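Local atomic coordinates of voltage-sensor containing phosphatase (Ciona intestinalis, PDB entry 3V0D), a protein that probably dephosphorylates phosphoinositide lipids under the control of a membrane voltage sensor, using a PTEN-like phosphatase domain joined to a C2 domain. Residues A[199-204]-A[265-270]; A[205-210]-A[258-263]; A[213-218]-A[321-326]; A[291-296]-A[310-315]. The protein carries 1 engineered substitution. One frame throughout, in Å; residues are numbered along the deposited sequence. Where two conformers were deposited one is given.

Interaction 1 of 4, residues A[199-204]-A[265-270]; sequences MKKLKV and VLAGDI
Leu202 and Leu266 form a single antiparallel bridge at one end of the PTEN-type C2 beta sandwich. They are a hydrogen-bonded pair. Leu202 N donates to Leu266 O at 2.9 Å. Leu266 N returns a bond to Leu202 O at 2.7 Å. Leu266 O also receives a CA-H...O contact from Lys201 CA at 3.3 Å.

Side chains flank this bridge. Val265 sits between two lysines: CG1 meets Lys201 CB at 3.7 Å, and CG2 meets Lys203 CE. These contacts use the aliphatic parts of the lysines. Lys203 runs extended beyond CG, which carries its CE as far as the valine methyl. On the buried side, Val204 CG2 touches Leu266 CD1 at 3.8 Å, and both residues lean on Ile227 of strand 223-229. Leu202 packs on Phe333 of strand 328-335. The contact thus ties strand 202-210, in one sheet, to the residues that lead into strand 269-276 of the other.

Further out, Thr296 OG1 is hydrogen-bonded to both Lys200 O and Gly268 N, so a third piece of chain holds both segments. Gly268 has phi 89° and psi -145°, backbone angles at which a CB would collide with the carbonyl O of Ala267. One water accepts from Lys200 N at 3.1 Å and, weakly, from Gly268 N at 3.2 Å.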
loop_
_atom_site.group_PDB
_atom_site.type_symbol
_atom_site.label_atom_id
_atom_site.label_comp_id
_atom_site.label_asym_id
_atom_site.label_seq_id
_atom_site.Cartn_x
_atom_site.Cartn_y
_atom_site.Cartn_z
ATOM N N MET A 199 -13.381 -13.534 -9.371
ATOM C CA MET A 199 -12.805 -14.234 -8.236
ATOM C C MET A 199 -11.896 -15.383 -8.676
ATOM O O MET A 199 -12.192 -16.106 -9.640
ATOM C CB MET A 199 -13.928 -14.721 -7.304
ATOM C CG MET A 199 -13.442 -15.256 -5.944
ATOM S SD MET A 199 -14.714 -15.763 -4.766
ATOM C CE MET A 199 -15.465 -14.194 -4.330
ATOM N N LYS A 200 -10.778 -15.526 -7.972
ATOM C CA LYS A 200 -9.937 -16.697 -8.135
ATOM C C LYS A 200 -9.598 -17.215 -6.751
ATOM O O LYS A 200 -9.057 -16.487 -5.902
ATOM C CB LYS A 200 -8.680 -16.335 -8.907
ATOM C CG LYS A 200 -7.808 -17.502 -9.281
ATOM C CD LYS A 200 -7.007 -17.185 -10.531
ATOM C CE LYS A 200 -5.570 -16.900 -10.204
ATOM N NZ LYS A 200 -5.141 -15.661 -10.884
ATOM N N LYS A 201 -9.922 -18.474 -6.514
ATOM C CA LYS A 201 -9.662 -19.138 -5.245
ATOM C C LYS A 201 -8.378 -19.942 -5.362
ATOM O O LYS A 201 -8.221 -20.736 -6.297
ATOM C CB LYS A 201 -10.836 -20.070 -4.926
ATOM C CG LYS A 201 -12.120 -19.335 -4.588
ATOM C CD LYS A 201 -13.266 -20.308 -4.333
ATOM C CE LYS A 201 -14.587 -19.583 -4.209
ATOM N NZ LYS A 201 -15.716 -20.539 -4.211
ATOM N N LEU A 202 -7.457 -19.733 -4.419
ATOM C CA LEU A 202 -6.147 -20.374 -4.454
ATOM C C LEU A 202 -5.769 -20.875 -3.077
ATOM O O LEU A 202 -6.277 -20.387 -2.069
ATOM C CB LEU A 202 -5.051 -19.353 -4.856
ATOM C CG LEU A 202 -5.129 -18.642 -6.213
ATOM C CD1 LEU A 202 -4.069 -17.544 -6.279
ATOM C CD2 LEU A 202 -4.994 -19.650 -7.335
ATOM N N LYS A 203 -4.843 -21.832 -3.025
ATOM C CA LYS A 203 -4.152 -22.145 -1.777
ATOM C C LYS A 203 -2.669 -21.954 -1.975
ATOM O O LYS A 203 -2.134 -22.308 -3.025
ATOM C CB LYS A 203 -4.415 -23.605 -1.354
ATOM C CG LYS A 203 -5.821 -23.849 -0.832
ATOM C CD LYS A 203 -6.019 -25.308 -0.473
ATOM C CE LYS A 203 -7.407 -25.577 0.102
ATOM N NZ LYS A 203 -7.595 -27.004 0.524
ATOM N N VAL A 204 -1.972 -21.424 -0.979
ATOM C CA VAL A 204 -0.506 -21.427 -1.029
ATOM C C VAL A 204 -0.013 -22.813 -0.645
ATOM O O VAL A 204 -0.415 -23.350 0.412
ATOM C CB VAL A 204 0.083 -20.378 -0.046
ATOM C CG1 VAL A 204 1.595 -20.521 0.059
ATOM C CG2 VAL A 204 -0.275 -18.983 -0.483
ATOM N N VAL A 265 -8.606 -22.097 1.697
ATOM C CA VAL A 265 -8.890 -21.389 0.447
ATOM C C VAL A 265 -8.740 -19.872 0.646
ATOM O O VAL A 265 -9.281 -19.307 1.605
ATOM C CB VAL A 265 -10.293 -21.737 -0.066
ATOM C CG1 VAL A 265 -10.588 -20.972 -1.349
ATOM C CG2 VAL A 265 -10.443 -23.253 -0.313
ATOM N N LEU A 266 -7.977 -19.253 -0.251
ATOM C CA LEU A 266 -7.693 -17.809 -0.243
ATOM C C LEU A 266 -8.384 -17.183 -1.443
ATOM O O LEU A 266 -8.368 -17.726 -2.543
ATOM C CB LEU A 266 -6.186 -17.573 -0.395
ATOM C CG LEU A 266 -5.291 -18.255 0.640
ATOM C CD1 LEU A 266 -3.853 -17.976 0.285
ATOM C CD2 LEU A 266 -5.610 -17.859 2.074
ATOM N N ALA A 267 -8.960 -16.012 -1.222
ATOM C CA ALA A 267 -9.545 -15.245 -2.314
ATOM C C ALA A 267 -9.407 -13.772 -1.960
ATOM O O ALA A 267 -9.499 -13.390 -0.791
ATOM C CB ALA A 267 -11.016 -15.621 -2.495
ATOM N N GLY A 268 -9.140 -12.959 -2.963
ATOM C CA GLY A 268 -9.073 -11.520 -2.761
ATOM C C GLY A 268 -7.683 -11.044 -2.377
ATOM O O GLY A 268 -6.674 -11.557 -2.858
ATOM N N ASP A 269 -7.631 -10.032 -1.528
ATOM C CA ASP A 269 -6.356 -9.393 -1.175
ATOM C C ASP A 269 -5.747 -10.143 0.000
ATOM O O ASP A 269 -6.377 -10.300 1.053
ATOM C CB ASP A 269 -6.605 -7.930 -0.888
ATOM C CG ASP A 269 -7.105 -7.211 -2.117
ATOM O OD1 ASP A 269 -8.294 -6.864 -2.147
ATOM O OD2 ASP A 269 -6.322 -7.135 -3.087
ATOM N N ILE A 270 -4.533 -10.635 -0.200
ATOM C CA ILE A 270 -3.843 -11.469 0.767
ATOM C C ILE A 270 -2.575 -10.748 1.183
ATOM O O ILE A 270 -1.834 -10.234 0.331
ATOM C CB ILE A 270 -3.517 -12.849 0.143
ATOM C CG1 ILE A 270 -4.794 -13.545 -0.385
ATOM C CG2 ILE A 270 -2.759 -13.748 1.115
ATOM C CD1 ILE A 270 -5.844 -13.816 0.662
HETATM O O HOH W 1 -10.295 -13.246 -5.979
#

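Interaction 2 of 4, residues A[205-210]-A[258-263]; sequences TGVTIT and CEVKNC
Strands 205-210 and 258-260 run antiparallel, with 150° between their directions, and pair Gly206 with Glu259 and Val207 with Cys258. The second pair is the hydrogen-bonded one. Val207 N donates to Cys258 O at 2.9 Å, and Cys258 N donates to Val207 O at 2.8 Å. Val260 N also bonds to Thr205 O at 2.9 Å, but it lies above the carbonyl plane, 65° out of it.

That tilt accompanies a classic beta bulge. Thr205 and Gly206 both face Thr332 on strand 328-335, the neighbour on the other edge of strand 202-210. At the Gly206-Glu259 pair, Gly206 CA comes within 3.2 Å of Cys258 O in a CA-H...O contact.

The apolar side chains gather around Val207. Its CG1 stands between the backbone N and the carbonyl carbon (chi1 54°). From there it meets Cys258 CB at 3.8 Å and Val260 CG2 at 4.0 Å. Val260 CG2 also lies 3.9 Å from Gly206 CA. Met225 of strand 223-229 packs on both valines, and Phe239 on Val207 and Cys258. This face therefore belongs to the interior between the two sheets of the C2 domain. Glu259 points to the other face, where its CG passes Thr205 O.

Backbone hydrogen bonds set the strand register, while the side chains meet through carbon atoms alone, as suits the buried face of a beta sandwich.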
loop_
_atom_site.group_PDB
_atom_site.type_symbol
_atom_site.label_atom_id
_atom_site.label_comp_id
_atom_site.label_asym_id
_atom_site.label_seq_id
_atom_site.Cartn_x
_atom_site.Cartn_y
_atom_site.Cartn_z
ATOM N N THR A 205 0.831 -23.394 -1.489
ATOM C CA THR A 205 1.391 -24.720 -1.230
ATOM C C THR A 205 2.905 -24.707 -1.053
ATOM O O THR A 205 3.475 -25.725 -0.628
ATOM C CB THR A 205 1.061 -25.689 -2.356
ATOM O OG1 THR A 205 1.565 -25.134 -3.566
ATOM C CG2 THR A 205 -0.443 -25.924 -2.459
ATOM N N GLY A 206 3.553 -23.585 -1.333
ATOM C CA GLY A 206 4.982 -23.504 -1.137
ATOM C C GLY A 206 5.475 -22.068 -1.093
ATOM O O GLY A 206 4.826 -21.152 -1.644
ATOM N N VAL A 207 6.626 -21.867 -0.445
ATOM C CA VAL A 207 7.317 -20.592 -0.454
ATOM C C VAL A 207 8.798 -20.866 -0.655
ATOM O O VAL A 207 9.349 -21.783 -0.036
ATOM C CB VAL A 207 7.012 -19.734 0.825
ATOM C CG1 VAL A 207 7.301 -20.488 2.162
ATOM C CG2 VAL A 207 7.722 -18.388 0.764
ATOM N N THR A 208 9.419 -20.081 -1.534
ATOM C CA THR A 208 10.829 -20.215 -1.876
ATOM C C THR A 208 11.476 -18.857 -1.702
ATOM O O THR A 208 10.964 -17.877 -2.243
ATOM C CB THR A 208 10.986 -20.693 -3.331
ATOM O OG1 THR A 208 10.271 -21.929 -3.464
ATOM C CG2 THR A 208 12.455 -20.906 -3.698
ATOM N N ILE A 209 12.587 -18.813 -0.961
ATOM C CA ILE A 209 13.309 -17.571 -0.736
ATOM C C ILE A 209 14.742 -17.768 -1.211
ATOM O O ILE A 209 15.442 -18.667 -0.739
ATOM C CB ILE A 209 13.302 -17.166 0.740
ATOM C CG1 ILE A 209 11.872 -17.152 1.295
ATOM C CG2 ILE A 209 14.012 -15.833 0.927
ATOM C CD1 ILE A 209 11.769 -16.865 2.793
ATOM N N THR A 210 15.158 -16.917 -2.145
ATOM C CA THR A 210 16.525 -16.943 -2.675
ATOM C C THR A 210 17.395 -15.901 -1.997
ATOM O O THR A 210 16.888 -14.927 -1.457
ATOM C CB THR A 210 16.520 -16.713 -4.194
ATOM O OG1 THR A 210 15.978 -15.412 -4.481
ATOM C CG2 THR A 210 15.725 -17.810 -4.889
ATOM N N CYS A 258 10.033 -24.222 1.208
ATOM C CA CYS A 258 9.197 -24.696 2.278
ATOM C C CYS A 258 7.853 -25.103 1.738
ATOM O O CYS A 258 7.160 -24.289 1.134
ATOM C CB CYS A 258 9.137 -23.589 3.325
ATOM S SG CYS A 258 8.658 -24.138 4.887
ATOM N N GLU A 259 7.487 -26.366 1.945
ATOM C CA GLU A 259 6.153 -26.799 1.651
ATOM C C GLU A 259 5.218 -26.189 2.674
ATOM O O GLU A 259 5.492 -26.265 3.875
ATOM C CB GLU A 259 6.062 -28.305 1.701
ATOM C CG GLU A 259 4.666 -28.795 1.430
ATOM C CD GLU A 259 4.506 -30.269 1.634
ATOM O OE1 GLU A 259 5.524 -30.981 1.795
ATOM O OE2 GLU A 259 3.342 -30.713 1.621
ATOM N N VAL A 260 4.144 -25.566 2.203
ATOM C CA VAL A 260 3.153 -24.957 3.067
ATOM C C VAL A 260 1.984 -25.927 3.168
ATOM O O VAL A 260 1.424 -26.332 2.144
ATOM C CB VAL A 260 2.737 -23.602 2.491
ATOM C CG1 VAL A 260 1.561 -23.004 3.268
ATOM C CG2 VAL A 260 3.934 -22.643 2.474
ATOM N N LYS A 261 1.622 -26.300 4.395
ATOM C CA LYS A 261 0.568 -27.276 4.630
ATOM C C LYS A 261 -0.659 -26.607 5.225
ATOM O O LYS A 261 -0.551 -25.624 5.975
ATOM C CB LYS A 261 1.080 -28.351 5.593
ATOM C CG LYS A 261 2.308 -29.095 5.095
ATOM C CD LYS A 261 2.775 -30.064 6.179
ATOM C CE LYS A 261 4.023 -30.786 5.793
ATOM N NZ LYS A 261 4.431 -31.714 6.886
ATOM N N ASN A 262 -1.824 -27.175 4.896
ATOM C CA ASN A 262 -3.081 -26.818 5.543
ATOM C C ASN A 262 -3.553 -25.407 5.236
ATOM O O ASN A 262 -4.360 -24.855 5.970
ATOM C CB ASN A 262 -3.011 -27.048 7.053
ATOM C CG ASN A 262 -2.582 -28.442 7.389
ATOM O OD1 ASN A 262 -3.095 -29.405 6.836
ATOM N ND2 ASN A 262 -1.617 -28.562 8.286
ATOM N N CYS A 263 -3.100 -24.809 4.131
ATOM C CA CYS A 263 -3.604 -23.476 3.806
ATOM C C CYS A 263 -5.097 -23.548 3.488
ATOM O O CYS A 263 -5.515 -24.375 2.688
ATOM C CB CYS A 263 -2.867 -22.933 2.600
ATOM S SG CYS A 263 -3.219 -21.192 2.246
#

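Interaction 3 of 4, residues A[213-218]-A[321-326]; sequences QGVGRG and KIYRDN
Gln213 O is gripped twice. Arg324 NH2 donates to it at 3.0 Å, and a water donates at 2.7 Å. The arginine bond is fairly straight, 163° at the hydrogen, and the oxygen lies near the guanidinium plane. The same water donates to Ile322 O at 2.8 Å and accepts from Arg324 NE at 3.0 Å. It thus joins both segments through three bonds.

In the conformer given, the Gln213 amide lies stacked over the guanidinium, with the two planes 13° apart. OE1 sits over the centre of the group, 3.5 Å above its plane. A bend at chi2 (-97°) turns CD toward the arginine. Beyond the two segments, Arg324 NH2 makes a salt bridge to Asp254, whose other carboxylate oxygen accepts from Gln213 N. The charge on Asp254 may help fix the guanidinium in place.

The apolar part centres on Val215. Its CG2 lies 3.6 Å from Ile322 O and 4.2 Å from Ile322 CG2, while CG1 reaches Tyr323 CE2. Ile322 CG2 also lies over the centre of the Tyr323 ring.

Val215 begins a type II' beta turn, closed by a bond from Gly218 N to Val215 O. Gly216 and Gly218 take positive phi in it. The arrangement is thus a type II' turn in the loop before strand 223-229, packed on the loop before strand 328-335 at one end of the C2 sandwich.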
loop_
_atom_site.group_PDB
_atom_site.type_symbol
_atom_site.label_atom_id
_atom_site.label_comp_id
_atom_site.label_asym_id
_atom_site.label_seq_id
_atom_site.Cartn_x
_atom_site.Cartn_y
_atom_site.Cartn_z
ATOM N N GLN A 213 21.524 -16.424 2.561
ATOM C CA GLN A 213 22.697 -16.159 3.384
ATOM C C GLN A 213 22.663 -14.718 3.895
ATOM O O GLN A 213 22.357 -13.803 3.134
ATOM C CB GLN A 213 23.986 -16.453 2.595
ATOM C CG GLN A 213 25.291 -15.809 3.125
ATOM C CD GLN A 213 25.637 -14.511 2.397
ATOM O OE1 GLN A 213 26.047 -14.525 1.232
ATOM N NE2 GLN A 213 25.506 -13.392 3.088
ATOM N N GLY A 214 22.981 -14.537 5.182
ATOM C CA GLY A 214 23.034 -13.224 5.814
ATOM C C GLY A 214 21.676 -12.702 6.260
ATOM O O GLY A 214 21.620 -11.639 6.879
ATOM N N VAL A 215 20.592 -13.422 5.938
ATOM C CA VAL A 215 19.236 -13.039 6.330
ATOM C C VAL A 215 18.879 -13.864 7.572
ATOM O O VAL A 215 18.671 -15.070 7.478
ATOM C CB VAL A 215 18.209 -13.312 5.180
ATOM C CG1 VAL A 215 16.813 -12.889 5.633
ATOM C CG2 VAL A 215 18.624 -12.552 3.912
ATOM N N GLY A 216 18.857 -13.219 8.738
ATOM C CA GLY A 216 18.666 -13.945 10.002
ATOM C C GLY A 216 19.763 -14.982 10.190
ATOM O O GLY A 216 20.952 -14.658 10.075
ATOM N N ARG A 217 19.378 -16.235 10.419
ATOM C CA ARG A 217 20.343 -17.322 10.586
ATOM C C ARG A 217 20.902 -17.818 9.261
ATOM O O ARG A 217 21.818 -18.649 9.246
ATOM C CB ARG A 217 19.686 -18.508 11.296
ATOM C CG ARG A 217 19.431 -18.325 12.781
ATOM C CD ARG A 217 20.704 -18.113 13.580
ATOM N NE ARG A 217 21.438 -19.347 13.852
ATOM C CZ ARG A 217 22.589 -19.693 13.279
ATOM N NH1 ARG A 217 23.167 -18.897 12.386
ATOM N NH2 ARG A 217 23.169 -20.841 13.599
ATOM N N GLY A 218 20.345 -17.328 8.154
ATOM C CA GLY A 218 20.907 -17.637 6.832
ATOM C C GLY A 218 20.509 -18.986 6.273
ATOM O O GLY A 218 21.074 -19.435 5.283
ATOM N N LYS A 321 22.371 -4.388 2.297
ATOM C CA LYS A 321 23.451 -5.277 2.734
ATOM C C LYS A 321 22.930 -6.617 3.217
ATOM O O LYS A 321 23.653 -7.621 3.201
ATOM C CB LYS A 321 24.302 -4.653 3.841
ATOM C CG LYS A 321 25.085 -3.428 3.418
ATOM C CD LYS A 321 26.246 -3.114 4.372
ATOM C CE LYS A 321 25.773 -2.755 5.782
ATOM N NZ LYS A 321 24.890 -1.541 5.836
ATOM N N ILE A 322 21.678 -6.614 3.663
ATOM C CA ILE A 322 21.007 -7.828 4.127
ATOM C C ILE A 322 20.264 -8.496 2.970
ATOM O O ILE A 322 20.434 -9.692 2.727
ATOM C CB ILE A 322 20.072 -7.548 5.321
ATOM C CG1 ILE A 322 20.913 -7.151 6.547
ATOM C CG2 ILE A 322 19.212 -8.777 5.639
ATOM C CD1 ILE A 322 20.106 -6.929 7.816
ATOM N N TYR A 323 19.414 -7.725 2.283
ATOM C CA TYR A 323 18.680 -8.257 1.144
ATOM C C TYR A 323 19.471 -7.903 -0.099
ATOM O O TYR A 323 19.454 -6.759 -0.535
ATOM C CB TYR A 323 17.245 -7.677 1.084
ATOM C CG TYR A 323 16.490 -7.867 2.372
ATOM C CD1 TYR A 323 16.290 -6.798 3.225
ATOM C CD2 TYR A 323 16.021 -9.127 2.761
ATOM C CE1 TYR A 323 15.615 -6.970 4.434
ATOM C CE2 TYR A 323 15.336 -9.311 3.968
ATOM C CZ TYR A 323 15.167 -8.236 4.800
ATOM O OH TYR A 323 14.512 -8.436 5.985
ATOM N N ARG A 324 20.182 -8.888 -0.629
ATOM C CA ARG A 324 21.047 -8.690 -1.786
ATOM C C ARG A 324 20.232 -8.659 -3.071
ATOM O O ARG A 324 19.011 -8.876 -3.060
ATOM C CB ARG A 324 22.136 -9.764 -1.786
ATOM C CG ARG A 324 23.102 -9.601 -0.618
ATOM C CD ARG A 324 24.077 -10.773 -0.497
ATOM N NE ARG A 324 23.432 -11.947 0.099
ATOM C CZ ARG A 324 23.252 -13.123 -0.497
ATOM N NH1 ARG A 324 23.689 -13.340 -1.742
ATOM N NH2 ARG A 324 22.679 -14.112 0.175
ATOM N N ASP A 325 20.887 -8.331 -4.184
ATOM C CA ASP A 325 20.103 -8.013 -5.394
ATOM C C ASP A 325 19.307 -9.192 -5.952
ATOM O O ASP A 325 18.319 -8.980 -6.657
ATOM C CB ASP A 325 20.919 -7.286 -6.471
ATOM C CG ASP A 325 22.090 -8.083 -6.970
ATOM O OD1 ASP A 325 22.149 -9.313 -6.803
ATOM O OD2 ASP A 325 22.970 -7.455 -7.587
ATOM N N ASN A 326 19.698 -10.413 -5.588
ATOM C CA ASN A 326 19.006 -11.620 -6.019
ATOM C C ASN A 326 18.054 -12.189 -4.948
ATOM O O ASN A 326 17.559 -13.311 -5.101
ATOM C CB ASN A 326 19.978 -12.698 -6.495
ATOM C CG ASN A 326 20.966 -13.140 -5.423
ATOM O OD1 ASN A 326 21.286 -14.332 -5.333
ATOM N ND2 ASN A 326 21.485 -12.200 -4.640
HETATM O O HOH W 2 22.756 -11.192 2.892
#

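Interaction 4 of 4, residues A[291-296]-A[310-315]; sequences YFWFNT and EIDNPH
Strand 290-295 is bridged once, near its start, by the irregular segment 310-315, which runs antiparallel to it. Tyr291 and Asp312 form the hydrogen-bonded pair. Asp312 N donates to Tyr291 O at 2.8 Å. Tyr291 N donates to Asp312 O at 3.1 Å.

The same two residues also meet through their side chains. Asp312 CB lies over one face of the Tyr291 ring in a CH-pi contact, 3.5 Å from the centroid and 15° off the normal. The carboxylate is inclined to the ring by 59°, and OD1 comes within 3.4 Å of Tyr291 CE1. Tyr291 CG stands between its own backbone N and carbonyl carbon (chi1 65°), which sets this root of the ring 4.0 Å from Asp312 CB. Asn313 ND2 reaches the ring edge near its plane, 3.6 Å from Tyr291 CE2. Its amide is turned steeply against the ring. Next to the bridge, Ile311 CG2 touches Tyr291 O at 3.6 Å and the edge of the Phe292 ring.

Asn313 has positive phi, and its N donates to His315 ND1 at 2.9 Å, in the plane of the imidazole. This bond closes the bend between Asn313 and His315.

The polar ends have partners elsewhere. Tyr291 OH bonds to His95 O, Asp312 OD1 to Ser177 OG, and Asn313 OD1 to Tyr285 N. Phe292 packs on Val329 and Leu331 of strand 328-335, in the other sheet of the C2 sandwich. Asp312 and Trp293 instead meet helix 176-191, on the phosphatase side, where Trp293 touches Tyr181.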
loop_
_atom_site.group_PDB
_atom_site.type_symbol
_atom_site.label_atom_id
_atom_site.label_comp_id
_atom_site.label_asym_id
_atom_site.label_seq_id
_atom_site.Cartn_x
_atom_site.Cartn_y
_atom_site.Cartn_z
ATOM N N TYR A 291 7.329 -8.208 4.157
ATOM C CA TYR A 291 5.922 -8.601 3.951
ATOM C C TYR A 291 5.503 -8.146 2.572
ATOM O O TYR A 291 6.220 -7.366 1.919
ATOM C CB TYR A 291 5.005 -8.026 5.046
ATOM C CG TYR A 291 4.894 -6.501 5.077
ATOM C CD1 TYR A 291 3.725 -5.861 4.627
ATOM C CD2 TYR A 291 5.950 -5.687 5.525
ATOM C CE1 TYR A 291 3.601 -4.501 4.641
ATOM C CE2 TYR A 291 5.839 -4.318 5.538
ATOM C CZ TYR A 291 4.664 -3.716 5.069
ATOM O OH TYR A 291 4.614 -2.341 5.095
ATOM N N PHE A 292 4.322 -8.573 2.118
ATOM C CA PHE A 292 3.783 -8.074 0.858
ATOM C C PHE A 292 2.304 -8.411 0.761
ATOM O O PHE A 292 1.818 -9.335 1.415
ATOM C CB PHE A 292 4.557 -8.623 -0.372
ATOM C CG PHE A 292 4.605 -10.105 -0.448
ATOM C CD1 PHE A 292 3.567 -10.839 -1.033
ATOM C CD2 PHE A 292 5.736 -10.777 0.015
ATOM C CE1 PHE A 292 3.659 -12.220 -1.140
ATOM C CE2 PHE A 292 5.837 -12.159 -0.108
ATOM C CZ PHE A 292 4.803 -12.875 -0.653
ATOM N N TRP A 293 1.629 -7.708 -0.151
ATOM C CA TRP A 293 0.251 -7.986 -0.546
ATOM C C TRP A 293 0.171 -8.436 -1.983
ATOM O O TRP A 293 0.918 -7.959 -2.846
ATOM C CB TRP A 293 -0.595 -6.733 -0.441
ATOM C CG TRP A 293 -0.837 -6.219 0.931
ATOM C CD1 TRP A 293 -0.006 -5.471 1.727
ATOM C CD2 TRP A 293 -2.067 -6.315 1.642
ATOM N NE1 TRP A 293 -0.649 -5.098 2.888
ATOM C CE2 TRP A 293 -1.919 -5.612 2.851
ATOM C CE3 TRP A 293 -3.298 -6.925 1.358
ATOM C CZ2 TRP A 293 -2.952 -5.481 3.768
ATOM C CZ3 TRP A 293 -4.324 -6.796 2.268
ATOM C CH2 TRP A 293 -4.143 -6.075 3.462
ATOM N N PHE A 294 -0.804 -9.280 -2.279
ATOM C CA PHE A 294 -1.174 -9.577 -3.649
ATOM C C PHE A 294 -2.666 -9.892 -3.693
ATOM O O PHE A 294 -3.278 -10.178 -2.669
ATOM C CB PHE A 294 -0.342 -10.738 -4.237
ATOM C CG PHE A 294 -0.655 -12.067 -3.618
ATOM C CD1 PHE A 294 -1.550 -12.936 -4.230
ATOM C CD2 PHE A 294 -0.119 -12.437 -2.388
ATOM C CE1 PHE A 294 -1.876 -14.140 -3.650
ATOM C CE2 PHE A 294 -0.456 -13.653 -1.787
ATOM C CZ PHE A 294 -1.332 -14.509 -2.423
ATOM N N ASN A 295 -3.237 -9.865 -4.895
ATOM C CA ASN A 295 -4.636 -10.224 -5.083
ATOM C C ASN A 295 -4.727 -11.513 -5.887
ATOM O O ASN A 295 -4.109 -11.646 -6.955
ATOM C CB ASN A 295 -5.398 -9.088 -5.763
ATOM C CG ASN A 295 -6.898 -9.383 -5.827
ATOM O OD1 ASN A 295 -7.332 -10.226 -6.607
ATOM N ND2 ASN A 295 -7.677 -8.730 -4.989
ATOM N N THR A 296 -5.474 -12.480 -5.354
ATOM C CA THR A 296 -5.533 -13.800 -5.999
ATOM C C THR A 296 -6.022 -13.753 -7.452
ATOM O O THR A 296 -5.622 -14.560 -8.271
ATOM C CB THR A 296 -6.406 -14.775 -5.213
ATOM O OG1 THR A 296 -7.751 -14.287 -5.164
ATOM C CG2 THR A 296 -5.890 -15.017 -3.808
ATOM N N GLU A 310 10.217 -5.339 -4.996
ATOM C CA GLU A 310 8.775 -5.606 -4.972
ATOM C C GLU A 310 8.260 -6.105 -3.641
ATOM O O GLU A 310 7.084 -6.421 -3.526
ATOM C CB GLU A 310 8.423 -6.643 -6.031
ATOM C CG GLU A 310 8.517 -6.180 -7.469
ATOM C CD GLU A 310 8.259 -7.336 -8.392
ATOM O OE1 GLU A 310 7.171 -7.381 -9.000
ATOM O OE2 GLU A 310 9.128 -8.227 -8.483
ATOM N N ILE A 311 9.126 -6.163 -2.629
ATOM C CA ILE A 311 8.748 -6.666 -1.304
ATOM C C ILE A 311 8.822 -5.506 -0.304
ATOM O O ILE A 311 9.742 -4.687 -0.382
ATOM C CB ILE A 311 9.698 -7.817 -0.888
ATOM C CG1 ILE A 311 9.639 -8.947 -1.907
ATOM C CG2 ILE A 311 9.351 -8.340 0.525
ATOM C CD1 ILE A 311 10.783 -9.978 -1.798
ATOM N N ASP A 312 7.857 -5.434 0.614
ATOM C CA ASP A 312 7.813 -4.341 1.567
ATOM C C ASP A 312 8.831 -4.564 2.662
ATOM O O ASP A 312 8.776 -5.523 3.441
ATOM C CB ASP A 312 6.408 -4.186 2.163
ATOM C CG ASP A 312 5.337 -3.952 1.098
ATOM O OD1 ASP A 312 4.198 -4.402 1.299
ATOM O OD2 ASP A 312 5.648 -3.270 0.095
ATOM N N ASN A 313 9.746 -3.589 2.711
ATOM C CA ASN A 313 10.865 -3.369 3.650
ATOM C C ASN A 313 12.208 -3.557 2.919
ATOM O O ASN A 313 13.042 -2.646 2.931
ATOM C CB ASN A 313 10.796 -4.129 4.987
ATOM C CG ASN A 313 9.622 -3.675 5.853
ATOM O OD1 ASN A 313 9.107 -2.557 5.707
ATOM N ND2 ASN A 313 9.240 -4.525 6.798
ATOM N N PRO A 314 12.418 -4.691 2.211
ATOM C CA PRO A 314 13.614 -4.811 1.367
ATOM C C PRO A 314 13.602 -3.804 0.213
ATOM O O PRO A 314 14.655 -3.564 -0.379
ATOM C CB PRO A 314 13.512 -6.242 0.819
ATOM C CG PRO A 314 12.692 -6.988 1.840
ATOM C CD PRO A 314 11.641 -5.945 2.203
ATOM N N HIS A 315 12.455 -3.194 -0.080
ATOM C CA HIS A 315 12.372 -2.156 -1.114
ATOM C C HIS A 315 13.213 -0.925 -0.763
ATOM O O HIS A 315 13.562 -0.164 -1.669
ATOM C CB HIS A 315 10.911 -1.785 -1.408
ATOM C CG HIS A 315 10.281 -0.901 -0.381
ATOM N ND1 HIS A 315 9.924 -1.350 0.874
ATOM C CD2 HIS A 315 9.908 0.404 -0.437
ATOM C CE1 HIS A 315 9.388 -0.348 1.553
ATOM N NE2 HIS A 315 9.357 0.726 0.778
#

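All four contacts lie in the C2 domain. Interactions 1 and 2 share strand 202-210, and their centres are about 15 Å apart. They touch where Val204 O meets Cys263 CB at 3.3 Å. Interaction 1 joins interaction 4 through the neighbouring strands 269-276 and 290-295. Ile270 N lies 2.8 Å from Phe294 O, a probable hydrogen bond. Interaction 3 is at the other end of the sandwich, about 17 Å from interaction 1 between nearest atoms. It reaches interaction 2 through Thr210 OG1 and Asn326 O, and interaction 4 where Tyr323 packs on Pro314. Interaction 4 and Asp269 of interaction 1 both contact helix 176-191. The catalytic site, as in PTEN, belongs to the phosphatase domain, outside these segments.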